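Local coordinates for SH2 domain-containing protein 3C (Homo sapiens, PDB 3T6G) that acts as an adapter in integrin-mediated adhesion and migration signalling, its C-terminal Ras-GEF-like domain being closed, unable to exchange nucleotide, and required in that form to bind BCAR1, at residues K42-E47 against L274-T279; A65-V70 against T258-K263; E85-P90 against L210-L215; M109-I114 against K305-L310; T169-Q172 against G177-L180. The protein carries 2 engineered substitutions. One frame throughout, in Å; residues are numbered along the deposited sequence.

Interaction 1 of 5, residues K42-E47 against L274-T279; sequences KELLAE and LEVFST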
# COMPACT_ATOMS: atom_id res chain seq x y z
N LYS A 42 -4.49 -14.55 21.81
CA LYS A 42 -3.95 -13.65 22.84
C LYS A 42 -2.78 -14.31 23.56
O LYS A 42 -1.71 -13.70 23.75
CB LYS A 42 -5.02 -13.25 23.85
CG LYS A 42 -4.49 -12.41 25.01
CD LYS A 42 -5.58 -12.13 26.03
CE LYS A 42 -6.80 -11.49 25.36
NZ LYS A 42 -6.49 -10.17 24.73
N GLU A 43 -2.97 -15.56 23.96
CA GLU A 43 -1.87 -16.32 24.52
C GLU A 43 -0.66 -16.28 23.59
O GLU A 43 0.43 -15.92 24.02
CB GLU A 43 -2.30 -17.74 24.86
CG GLU A 43 -3.03 -17.84 26.20
CD GLU A 43 -3.78 -19.15 26.42
OE1 GLU A 43 -3.50 -20.15 25.71
OE2 GLU A 43 -4.67 -19.16 27.31
N LEU A 44 -0.85 -16.62 22.31
CA LEU A 44 0.28 -16.69 21.39
C LEU A 44 1.02 -15.37 21.26
O LEU A 44 2.24 -15.34 21.26
CB LEU A 44 -0.14 -17.20 20.01
CG LEU A 44 -0.56 -18.68 20.03
CD1 LEU A 44 -1.39 -19.00 18.82
CD2 LEU A 44 0.66 -19.61 20.17
N LEU A 45 0.27 -14.27 21.17
CA LEU A 45 0.86 -12.94 21.08
C LEU A 45 1.59 -12.61 22.38
O LEU A 45 2.73 -12.12 22.36
CB LEU A 45 -0.20 -11.88 20.75
CG LEU A 45 -0.92 -12.03 19.40
CD1 LEU A 45 -2.19 -11.15 19.29
CD2 LEU A 45 0.06 -11.73 18.28
N ALA A 46 0.95 -12.91 23.51
CA ALA A 46 1.53 -12.63 24.83
C ALA A 46 2.83 -13.38 25.12
O ALA A 46 3.71 -12.84 25.79
CB ALA A 46 0.52 -12.90 25.93
N GLU A 47 2.93 -14.62 24.64
CA GLU A 47 4.06 -15.51 24.97
C GLU A 47 5.39 -14.87 24.66
O GLU A 47 6.42 -15.30 25.16
CB GLU A 47 3.98 -16.83 24.19
CG GLU A 47 2.99 -17.87 24.70
CD GLU A 47 2.91 -19.12 23.82
OE1 GLU A 47 3.90 -19.43 23.11
OE2 GLU A 47 1.85 -19.80 23.84
N LEU A 274 3.37 -17.61 13.06
CA LEU A 274 3.18 -17.30 11.63
C LEU A 274 1.71 -17.45 11.29
O LEU A 274 1.13 -16.56 10.66
CB LEU A 274 4.04 -18.17 10.70
CG LEU A 274 5.54 -17.92 10.76
CD1 LEU A 274 6.32 -18.75 9.77
CD2 LEU A 274 5.82 -16.48 10.52
N GLU A 275 1.08 -18.53 11.74
CA GLU A 275 -0.35 -18.64 11.45
C GLU A 275 -1.13 -17.38 11.85
O GLU A 275 -1.95 -16.86 11.07
CB GLU A 275 -0.96 -19.85 12.11
CG GLU A 275 -2.37 -20.13 11.67
CD GLU A 275 -2.72 -21.61 11.81
OE1 GLU A 275 -1.78 -22.43 11.97
OE2 GLU A 275 -3.93 -21.96 11.75
N VAL A 276 -0.83 -16.87 13.07
CA VAL A 276 -1.57 -15.75 13.68
C VAL A 276 -1.49 -14.50 12.81
O VAL A 276 -2.44 -13.74 12.69
CB VAL A 276 -1.04 -15.45 15.11
CG1 VAL A 276 -1.62 -14.18 15.64
CG2 VAL A 276 -1.36 -16.63 16.08
N PHE A 277 -0.34 -14.33 12.17
CA PHE A 277 -0.05 -13.17 11.35
C PHE A 277 -0.34 -13.43 9.87
O PHE A 277 0.17 -12.72 8.99
CB PHE A 277 1.42 -12.78 11.53
CG PHE A 277 1.68 -12.07 12.81
CD1 PHE A 277 0.92 -10.95 13.16
CD2 PHE A 277 2.65 -12.53 13.69
CE1 PHE A 277 1.15 -10.29 14.36
CE2 PHE A 277 2.89 -11.87 14.89
CZ PHE A 277 2.13 -10.76 15.23
N SER A 278 -1.14 -14.46 9.61
CA SER A 278 -1.54 -14.75 8.25
C SER A 278 -2.96 -14.23 8.02
O SER A 278 -3.85 -14.45 8.87
CB SER A 278 -1.43 -16.26 7.96
OG SER A 278 -2.71 -16.83 7.77
N THR A 279 -3.16 -13.55 6.87
CA THR A 279 -4.43 -12.87 6.55
C THR A 279 -5.61 -13.84 6.42
O THR A 279 -6.71 -13.57 6.90
CB THR A 279 -4.34 -12.05 5.26
OG1 THR A 279 -3.32 -11.05 5.39
CG2 THR A 279 -5.68 -11.39 4.98
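Val276 spreads its two methyls against Leu44 and Leu45, neighbours on helix 35-46. The contact is aliphatic for the most part. CG2 of Val276 meets Leu44 CD1 at 3.6 Å and also lies over Leu44 CB, while Val276 CG1 stands 4.0 Å from Leu45 CD2. The fork of the valine, with CG1 anti to the backbone N (chi1 170°), therefore serves one leucine per branch. The Leu44 CB points at helix 271-276, whereas Leu45 starts out to one side and comes close through its far end.

A methyl-aromatic contact completes the group. CD2 of Leu45 comes to 3.8 Å from Phe277 CZ and approaches the ring obliquely, so this methyl sits between the ring tip and the valine. The Phe277 side chain also touches Leu53 and Val57 of helix 50-64 and Met106 of helix 93-115.

Polar bonds lie at the end of helix 271-276. Phe277 has just left the helix, and its carbonyl is taken by Arg102; Ser278 caps the next helix through its OG. No hydrogen bond joins the two segments, so their hold on each other rests on dispersion and on the burial of all four apolar side chains.

Interaction 2 of 5, residues A65-V70 against T258-K263; sequences ARILGV and TNAEVK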
# COMPACT_ATOMS: atom_id res chain seq x y z
N ALA A 65 3.94 -9.85 -0.08
CA ALA A 65 4.25 -8.73 -0.95
C ALA A 65 5.25 -9.11 -2.04
O ALA A 65 5.67 -8.26 -2.81
CB ALA A 65 4.83 -7.61 -0.12
N ARG A 66 5.66 -10.38 -2.07
CA ARG A 66 6.70 -10.83 -3.00
C ARG A 66 7.98 -10.03 -2.90
O ARG A 66 8.53 -9.60 -3.90
CB ARG A 66 6.18 -10.84 -4.45
CG ARG A 66 4.89 -11.62 -4.48
CD ARG A 66 4.32 -11.73 -5.82
NE ARG A 66 2.88 -11.91 -5.70
CZ ARG A 66 2.08 -12.07 -6.74
NH1 ARG A 66 2.59 -12.06 -7.97
NH2 ARG A 66 0.77 -12.23 -6.54
N ILE A 67 8.45 -9.86 -1.67
CA ILE A 67 9.81 -9.40 -1.41
C ILE A 67 10.69 -10.61 -1.08
O ILE A 67 11.91 -10.59 -1.32
CB ILE A 67 9.81 -8.37 -0.25
CG1 ILE A 67 9.19 -7.06 -0.74
CG2 ILE A 67 11.23 -8.11 0.29
CD1 ILE A 67 8.83 -6.09 0.37
N LEU A 68 10.08 -11.67 -0.54
CA LEU A 68 10.78 -12.92 -0.26
C LEU A 68 9.99 -14.08 -0.84
O LEU A 68 8.79 -13.94 -1.11
CB LEU A 68 10.92 -13.18 1.25
CG LEU A 68 11.83 -12.35 2.15
CD1 LEU A 68 11.53 -12.71 3.59
CD2 LEU A 68 13.30 -12.53 1.84
N GLY A 69 10.65 -15.23 -0.96
CA GLY A 69 10.02 -16.45 -1.45
C GLY A 69 9.61 -16.35 -2.91
O GLY A 69 8.66 -17.01 -3.34
N VAL A 70 10.33 -15.54 -3.69
CA VAL A 70 10.00 -15.37 -5.11
C VAL A 70 10.82 -16.26 -6.03
O VAL A 70 12.01 -16.02 -6.23
CB VAL A 70 10.21 -13.92 -5.59
CG1 VAL A 70 9.78 -13.79 -7.02
CG2 VAL A 70 9.44 -12.93 -4.71
N THR A 258 17.10 -8.36 -0.50
CA THR A 258 18.39 -8.52 0.18
C THR A 258 18.30 -8.20 1.67
O THR A 258 18.50 -9.08 2.50
CB THR A 258 19.45 -7.59 -0.40
OG1 THR A 258 19.84 -8.06 -1.70
CG2 THR A 258 20.66 -7.57 0.52
N ASN A 259 18.01 -6.94 2.00
CA ASN A 259 17.86 -6.53 3.38
C ASN A 259 17.04 -7.52 4.17
O ASN A 259 17.46 -7.98 5.23
CB ASN A 259 17.21 -5.17 3.48
CG ASN A 259 18.12 -4.07 3.03
OD1 ASN A 259 19.35 -4.25 2.98
ND2 ASN A 259 17.55 -2.92 2.71
N ALA A 260 15.87 -7.84 3.65
CA ALA A 260 14.95 -8.73 4.34
C ALA A 260 15.57 -10.12 4.55
O ALA A 260 15.36 -10.76 5.57
CB ALA A 260 13.67 -8.84 3.53
N GLU A 261 16.35 -10.60 3.58
CA GLU A 261 16.89 -11.94 3.70
C GLU A 261 18.06 -11.98 4.69
O GLU A 261 18.25 -12.97 5.41
CB GLU A 261 17.27 -12.53 2.32
CG GLU A 261 16.60 -13.88 2.08
CD GLU A 261 16.80 -14.43 0.67
OE1 GLU A 261 15.81 -14.91 0.07
OE2 GLU A 261 17.95 -14.40 0.17
N VAL A 262 18.83 -10.89 4.71
CA VAL A 262 19.93 -10.74 5.65
C VAL A 262 19.46 -10.47 7.08
O VAL A 262 20.10 -10.87 8.04
CB VAL A 262 20.82 -9.58 5.27
CG1 VAL A 262 21.76 -9.27 6.44
CG2 VAL A 262 21.60 -9.92 4.06
N LYS A 263 18.34 -9.78 7.20
CA LYS A 263 17.83 -9.41 8.50
C LYS A 263 17.17 -10.62 9.14
O LYS A 263 16.91 -10.64 10.34
CB LYS A 263 16.83 -8.26 8.34
CG LYS A 263 16.37 -7.67 9.64
CD LYS A 263 15.25 -6.66 9.47
CE LYS A 263 15.76 -5.35 8.91
NZ LYS A 263 17.03 -4.95 9.53
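Leu68 and Glu261 reach each other through quite different torsions. The leucine has an ordinary chi1 of -70°, with CG beside the backbone N, and its CB points at helix 253-263. Glu261 has an unusual chi1 of -126°, away from the staggered positions; the chain is then extended beyond CG and brings its outer part across the end of the leucine at a slant, although its CB leaves the helix to one side.

CD2 of Leu68 is the atom that does most of the touching. It lies 3.6 Å from Glu261 CG, and OE1 of the same glutamate stands 3.9 Å from it. The methylenes of an exposed acid thus rest against a methyl of a buried leucine at the solvent margin of the contact.

On the inner side, Ala260 presents its methyl to two residues at once. Ala260 CB is 4.1 Å from Leu68 CD2 and equally far from Ile67 CG2, so one methyl is shared by the two residues. Ile67 itself leans on Cys62 and Met84.

The loop is shaped just upstream, where Arg66, at positive phi, closes helix 50-64 in a Schellman motif and its guanidinium forms a salt bridge with Glu11. Beside the contact, Ile67 O is hydrogen-bonded to His257 ND1. Between the segments themselves there is no hydrogen bond, so the helix is held to the loop by aliphatic contact, part of it lent by a charged residue whose carboxylate can remain near water.

Interaction 3 of 5, residues E85-P90 against L210-L215; sequences ELLTLP and LPLITL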
# COMPACT_ATOMS: atom_id res chain seq x y z
N GLU A 85 7.79 -3.84 -7.67
CA GLU A 85 7.64 -3.38 -9.05
C GLU A 85 6.25 -3.71 -9.53
O GLU A 85 5.57 -2.87 -10.12
CB GLU A 85 8.68 -4.02 -9.95
CG GLU A 85 8.51 -3.70 -11.41
CD GLU A 85 9.83 -3.79 -12.16
OE1 GLU A 85 10.83 -4.21 -11.53
OE2 GLU A 85 9.87 -3.44 -13.37
N LEU A 86 5.79 -4.91 -9.23
CA LEU A 86 4.48 -5.36 -9.70
C LEU A 86 3.36 -4.42 -9.29
O LEU A 86 2.40 -4.24 -10.04
CB LEU A 86 4.17 -6.79 -9.24
CG LEU A 86 2.80 -7.25 -9.77
CD1 LEU A 86 2.81 -7.25 -11.30
CD2 LEU A 86 2.35 -8.61 -9.26
N LEU A 87 3.44 -3.82 -8.10
CA LEU A 87 2.31 -3.03 -7.61
C LEU A 87 2.19 -1.60 -8.16
O LEU A 87 1.25 -0.89 -7.82
CB LEU A 87 2.19 -3.08 -6.08
CG LEU A 87 3.44 -2.86 -5.23
CD1 LEU A 87 3.83 -1.41 -5.28
CD2 LEU A 87 3.16 -3.28 -3.81
N THR A 88 3.13 -1.20 -9.01
CA THR A 88 3.00 0.04 -9.77
C THR A 88 2.33 -0.20 -11.12
O THR A 88 1.80 0.72 -11.73
CB THR A 88 4.37 0.66 -10.06
OG1 THR A 88 5.00 -0.06 -11.12
CG2 THR A 88 5.25 0.66 -8.83
N LEU A 89 2.37 -1.45 -11.59
CA LEU A 89 1.87 -1.81 -12.91
C LEU A 89 0.37 -2.07 -12.92
O LEU A 89 -0.21 -2.39 -11.90
CB LEU A 89 2.63 -3.02 -13.45
CG LEU A 89 4.01 -2.70 -14.01
CD1 LEU A 89 4.15 -1.22 -14.14
CD2 LEU A 89 5.09 -3.25 -13.11
N PRO A 90 -0.27 -1.96 -14.09
CA PRO A 90 -1.72 -1.92 -14.02
C PRO A 90 -2.24 -3.30 -13.66
O PRO A 90 -3.34 -3.41 -13.12
CB PRO A 90 -2.14 -1.55 -15.46
CG PRO A 90 -0.85 -1.35 -16.22
CD PRO A 90 0.20 -2.10 -15.48
N LEU A 210 1.56 2.29 1.09
CA LEU A 210 0.11 2.46 1.25
C LEU A 210 -0.48 3.71 0.57
O LEU A 210 -1.56 3.65 -0.02
CB LEU A 210 -0.34 2.36 2.70
CG LEU A 210 -1.14 1.06 2.78
CD1 LEU A 210 -0.21 -0.08 3.12
CD2 LEU A 210 -2.27 1.16 3.77
N PRO A 211 0.20 4.85 0.66
CA PRO A 211 -0.37 5.94 -0.14
C PRO A 211 -0.50 5.52 -1.61
O PRO A 211 -1.60 5.53 -2.12
CB PRO A 211 0.65 7.06 0.03
CG PRO A 211 1.15 6.84 1.41
CD PRO A 211 1.24 5.34 1.58
N LEU A 212 0.61 5.14 -2.25
CA LEU A 212 0.56 4.67 -3.64
C LEU A 212 -0.58 3.69 -3.96
O LEU A 212 -1.39 3.94 -4.84
CB LEU A 212 1.88 4.01 -4.01
CG LEU A 212 1.86 3.28 -5.35
CD1 LEU A 212 1.74 4.29 -6.51
CD2 LEU A 212 3.12 2.44 -5.52
N ILE A 213 -0.65 2.56 -3.28
CA ILE A 213 -1.64 1.58 -3.68
C ILE A 213 -3.06 2.06 -3.45
O ILE A 213 -4.01 1.57 -4.06
CB ILE A 213 -1.43 0.20 -3.03
CG1 ILE A 213 -1.49 0.27 -1.50
CG2 ILE A 213 -0.12 -0.42 -3.50
CD1 ILE A 213 -1.33 -1.10 -0.86
N THR A 214 -3.22 3.05 -2.59
CA THR A 214 -4.55 3.59 -2.36
C THR A 214 -4.95 4.55 -3.50
O THR A 214 -6.06 4.49 -4.02
CB THR A 214 -4.61 4.27 -1.00
OG1 THR A 214 -3.96 3.42 -0.05
CG2 THR A 214 -6.05 4.46 -0.58
N LEU A 215 -4.02 5.41 -3.90
CA LEU A 215 -4.16 6.20 -5.10
C LEU A 215 -4.59 5.31 -6.28
O LEU A 215 -5.73 5.39 -6.74
CB LEU A 215 -2.83 6.89 -5.42
CG LEU A 215 -2.68 8.37 -5.08
CD1 LEU A 215 -3.71 8.77 -4.08
CD2 LEU A 215 -1.29 8.68 -4.57
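Leu87 and Leu212 carry the apolar contact between the turn after helix 83-86 and the short helix 210-215. Their ends meet methyl to methyl, Leu87 CD1 lying 3.9 Å from Leu212 CD2. Leu87 reaches this point with CG between the backbone N and the carbonyl carbon (chi1 47°), while Leu212 has CG anti to its N (chi1 170°). Two longer contacts flank the pair. Leu87 CB faces Ile213 CG2 at 4.4 Å, and Thr88 lays its methyl CG2 4.3 Å from the same Leu212 CD2. The threonine therefore joins in through carbon.

No hydrogen bond crosses between the segments. Residues Leu86 to Leu89 form a type I beta turn, with Leu89 N bonded to Leu86 O at 3.2 Å, and Arg96 of helix 93-115 binds the carbonyls of both Leu87 and Leu89.

Beyond the hydrocarbon lies a second protein chain of the assembly. Outside the two segments, Glu85 has a basic side chain of that other chain as its salt-bridge partner, and Thr88 packs on one of its aromatic residues. Chemically, the 85-90 segment faces two ways: Leu87 is buried against helix 210-215, while Glu85 and Thr88 also meet the other chain.

Interaction 4 of 5, residues M109-I114 against K305-L310; sequences MLAVDI and KVLTAL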
# COMPACT_ATOMS: atom_id res chain seq x y z
N MET A 109 -7.24 -7.09 13.78
CA MET A 109 -6.75 -8.18 14.61
C MET A 109 -6.13 -7.60 15.88
O MET A 109 -6.54 -7.94 16.98
CB MET A 109 -5.68 -8.99 13.85
CG MET A 109 -4.95 -10.06 14.68
SD MET A 109 -6.08 -11.42 14.92
CE MET A 109 -4.94 -12.76 15.27
N LEU A 110 -5.14 -6.73 15.70
CA LEU A 110 -4.51 -6.05 16.81
C LEU A 110 -5.53 -5.29 17.70
O LEU A 110 -5.43 -5.34 18.92
CB LEU A 110 -3.39 -5.12 16.30
CG LEU A 110 -2.32 -5.96 15.59
CD1 LEU A 110 -1.13 -5.16 15.09
CD2 LEU A 110 -1.86 -7.04 16.55
N ALA A 111 -6.50 -4.62 17.09
CA ALA A 111 -7.48 -3.87 17.88
C ALA A 111 -8.34 -4.80 18.73
O ALA A 111 -8.69 -4.48 19.87
CB ALA A 111 -8.35 -3.00 16.99
N VAL A 112 -8.69 -5.96 18.17
CA VAL A 112 -9.54 -6.92 18.85
C VAL A 112 -8.83 -7.57 20.06
O VAL A 112 -9.46 -7.97 21.05
CB VAL A 112 -9.99 -8.01 17.87
CG1 VAL A 112 -10.70 -9.16 18.60
CG2 VAL A 112 -10.88 -7.41 16.79
N ASP A 113 -7.51 -7.69 19.97
CA ASP A 113 -6.76 -8.34 21.02
C ASP A 113 -6.82 -7.37 22.18
O ASP A 113 -7.07 -7.75 23.32
CB ASP A 113 -5.31 -8.55 20.58
CG ASP A 113 -4.50 -9.32 21.59
OD1 ASP A 113 -5.07 -10.25 22.21
OD2 ASP A 113 -3.30 -9.01 21.76
N ILE A 114 -6.61 -6.10 21.85
CA ILE A 114 -6.66 -5.04 22.83
C ILE A 114 -8.02 -4.93 23.53
O ILE A 114 -8.09 -4.90 24.76
CB ILE A 114 -6.26 -3.70 22.23
CG1 ILE A 114 -4.80 -3.79 21.79
CG2 ILE A 114 -6.46 -2.59 23.25
CD1 ILE A 114 -4.18 -2.52 21.31
N LYS A 305 -18.68 -1.76 13.70
CA LYS A 305 -19.69 -1.71 14.74
C LYS A 305 -19.32 -2.62 15.92
O LYS A 305 -19.57 -2.28 17.09
CB LYS A 305 -21.08 -2.05 14.16
CG LYS A 305 -21.60 -3.44 14.51
CD LYS A 305 -22.04 -3.53 15.98
CE LYS A 305 -22.59 -4.91 16.35
NZ LYS A 305 -23.05 -4.96 17.76
N VAL A 306 -18.72 -3.78 15.62
CA VAL A 306 -18.39 -4.75 16.66
C VAL A 306 -17.35 -4.19 17.60
O VAL A 306 -17.44 -4.37 18.81
CB VAL A 306 -17.87 -6.04 16.07
CG1 VAL A 306 -17.20 -6.87 17.15
CG2 VAL A 306 -19.01 -6.81 15.45
N LEU A 307 -16.36 -3.53 17.02
CA LEU A 307 -15.37 -2.80 17.79
C LEU A 307 -16.02 -1.77 18.72
O LEU A 307 -15.92 -1.89 19.93
CB LEU A 307 -14.38 -2.11 16.84
CG LEU A 307 -13.48 -3.08 16.08
CD1 LEU A 307 -12.51 -2.32 15.19
CD2 LEU A 307 -12.71 -3.95 17.06
N THR A 308 -16.69 -0.77 18.15
CA THR A 308 -17.21 0.33 18.96
C THR A 308 -18.06 -0.18 20.11
O THR A 308 -18.11 0.46 21.15
CB THR A 308 -18.03 1.32 18.15
OG1 THR A 308 -19.08 0.63 17.48
CG2 THR A 308 -17.16 2.03 17.12
N ALA A 309 -18.72 -1.32 19.93
CA ALA A 309 -19.51 -1.92 21.02
C ALA A 309 -18.63 -2.48 22.14
O ALA A 309 -18.88 -2.23 23.32
CB ALA A 309 -20.44 -3.01 20.49
N LEU A 310 -17.63 -3.26 21.76
CA LEU A 310 -16.68 -3.75 22.75
C LEU A 310 -16.11 -2.57 23.50
O LEU A 310 -16.05 -2.56 24.73
CB LEU A 310 -15.56 -4.52 22.06
CG LEU A 310 -16.06 -5.73 21.28
CD1 LEU A 310 -14.91 -6.62 20.78
CD2 LEU A 310 -17.02 -6.50 22.18
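Val112 and Leu307 meet almost at right angles, one side chain across the other, where helix 93-115 passes helix 296-314. CG2 of Val112 and CD2 of Leu307 are the touching methyls, 3.9 Å apart. The valine sends its CB off to one side and offers CG2, the branch beside the backbone N, while CG1 is anti to that N (chi1 171°). Leu307 likewise begins to one side, but its outer end turns in; with CG beside its own N (chi1 -68°), the leucine fork is carried toward the neighbouring helix.

Ala111 supplies the second, looser touch. Its CB points at the opposite segment and stands 4.5 Å from the same Leu307 CD2, so a single leucine methyl is set against two consecutive residues of helix 93-115. The backbones come closest at Val112 and Leu307, whose CA atoms are 7.2 Å apart. Helix 158-161 packs beside the contact: Ile160 touches Ala111, and Gln159 touches Leu307.

Away from the touching methyls, within helix 296-314, Lys305 O accepts two bonds, from Thr308 OG1 at 3.0 Å and from Ala309 N at 3.1 Å. Both donors come from the same face of the carbonyl plane, and the hydroxyl sits 36° out of it; this bond holds the threonine side chain against its own helix. On helix 93-115, Asp113 forms a salt bridge with Lys42 of helix 35-46.

Such aliphatic packing between helices belongs to the all-alpha Cdc25-homology, or Ras-GEF, fold; here its last modelled helix, 296-314, packs on helix 93-115.

Interaction 5 of 5, residues T169-Q172 against G177-L180; sequences TLRQ and GAIL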
# COMPACT_ATOMS: atom_id res chain seq x y z
N THR A 169 -3.77 5.76 32.05
CA THR A 169 -2.91 4.83 32.76
C THR A 169 -1.64 4.46 31.99
O THR A 169 -0.62 4.14 32.61
CB THR A 169 -3.70 3.62 33.34
OG1 THR A 169 -2.83 2.50 33.52
CG2 THR A 169 -4.82 3.24 32.45
N LEU A 170 -1.68 4.53 30.65
CA LEU A 170 -0.46 4.35 29.84
C LEU A 170 0.48 5.51 30.11
O LEU A 170 1.70 5.36 30.12
CB LEU A 170 -0.76 4.28 28.34
CG LEU A 170 0.44 4.19 27.38
CD1 LEU A 170 0.90 2.75 27.23
CD2 LEU A 170 0.12 4.75 25.98
N ARG A 171 -0.12 6.67 30.32
CA ARG A 171 0.64 7.88 30.60
C ARG A 171 1.27 7.80 31.99
O ARG A 171 2.37 8.30 32.21
CB ARG A 171 -0.29 9.09 30.51
CG ARG A 171 0.07 10.08 29.41
CD ARG A 171 -1.15 10.89 28.99
NE ARG A 171 -1.72 10.37 27.75
CZ ARG A 171 -3.01 10.43 27.43
NH1 ARG A 171 -3.89 11.00 28.27
NH2 ARG A 171 -3.42 9.92 26.27
N GLN A 172 0.58 7.15 32.91
CA GLN A 172 1.06 7.02 34.29
C GLN A 172 2.15 5.97 34.43
O GLN A 172 3.20 6.23 35.02
CB GLN A 172 -0.09 6.67 35.23
CG GLN A 172 -0.85 7.88 35.75
CD GLN A 172 -2.20 7.51 36.36
OE1 GLN A 172 -2.51 6.32 36.54
NE2 GLN A 172 -3.00 8.51 36.66
N GLY A 177 6.77 4.90 26.85
CA GLY A 177 5.96 4.42 25.75
C GLY A 177 5.07 5.50 25.16
O GLY A 177 5.15 5.82 23.97
N ALA A 178 4.21 6.06 26.00
CA ALA A 178 3.24 7.06 25.58
C ALA A 178 3.88 8.22 24.81
O ALA A 178 3.32 8.69 23.81
CB ALA A 178 2.48 7.58 26.78
N ILE A 179 5.05 8.68 25.28
CA ILE A 179 5.77 9.77 24.62
C ILE A 179 6.28 9.32 23.27
O ILE A 179 6.16 10.02 22.26
CB ILE A 179 6.98 10.26 25.46
CG1 ILE A 179 6.55 10.67 26.86
CG2 ILE A 179 7.67 11.46 24.80
CD1 ILE A 179 7.69 11.24 27.68
N LEU A 180 6.86 8.13 23.25
CA LEU A 180 7.39 7.56 22.03
C LEU A 180 6.32 7.62 20.93
O LEU A 180 6.56 8.11 19.82
CB LEU A 180 7.85 6.13 22.29
CG LEU A 180 8.56 5.47 21.11
CD1 LEU A 180 9.95 6.07 21.00
CD2 LEU A 180 8.63 3.94 21.26
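Leu170 closes on Ala178 in the tight half of this contact. CD2 of the leucine lies 3.8 Å from Ala178 CB and 3.9 Å from Ala178 CA, and Leu170 CG is 4.0 Å from the same CB, so one branch of the leucine lies over the alanine from backbone to methyl. CG of Leu170 is anti to the backbone N (chi1 176°), and the CB atoms of both residues point at the opposite segment.

The two segments belong to consecutive helices, 164-173 and 175-193, joined by a very short turn, and the backbones come within 5.7 Å at the CA atoms of Arg171 and Ala178. A hydrogen bond between Arg171 O and Thr175 OG1 fastens the bend. The centre of this contact between successive helices of the Ras-GEF-like domain lies about 23 Å from the centre of the chain; it rests on helix 121-140, where Leu170 packs on Leu128 and His129, and Leu180 on Ala136.

The other half is open. Arg171 passes beside the alanine methyl with its CA 4.3 Å and its CG 4.4 Å from Ala178 CB, a loose brush of aliphatic carbon on carbon. Its chi1 of -116° is unstaggered, and the rest of the exposed chain carries the guanidinium away from the alanine.

Overall arrangement
From the N terminus, helix 35-46 is the first to be tied, to helix 271-276, and interaction 1 so closes a long loop. Within it, interaction 2 joins the turn after helix 50-64 to helix 253-263; within that, interaction 3 joins the turn after helix 83-86 to helix 210-215; innermost, interaction 5 closes a short loop between helices 164-173 and 175-193. Interaction 4, from helix 93-115 to helix 296-314, crosses interactions 1, 2 and 3 and encloses interaction 5. Interactions 1 and 4 touch, through Lys42 with Asp113 and Val276 with Met109; interactions 2 and 3 meet where Arg66 packs on Leu86. Interactions 3 and 4 lie on opposite sides of the chain's centre.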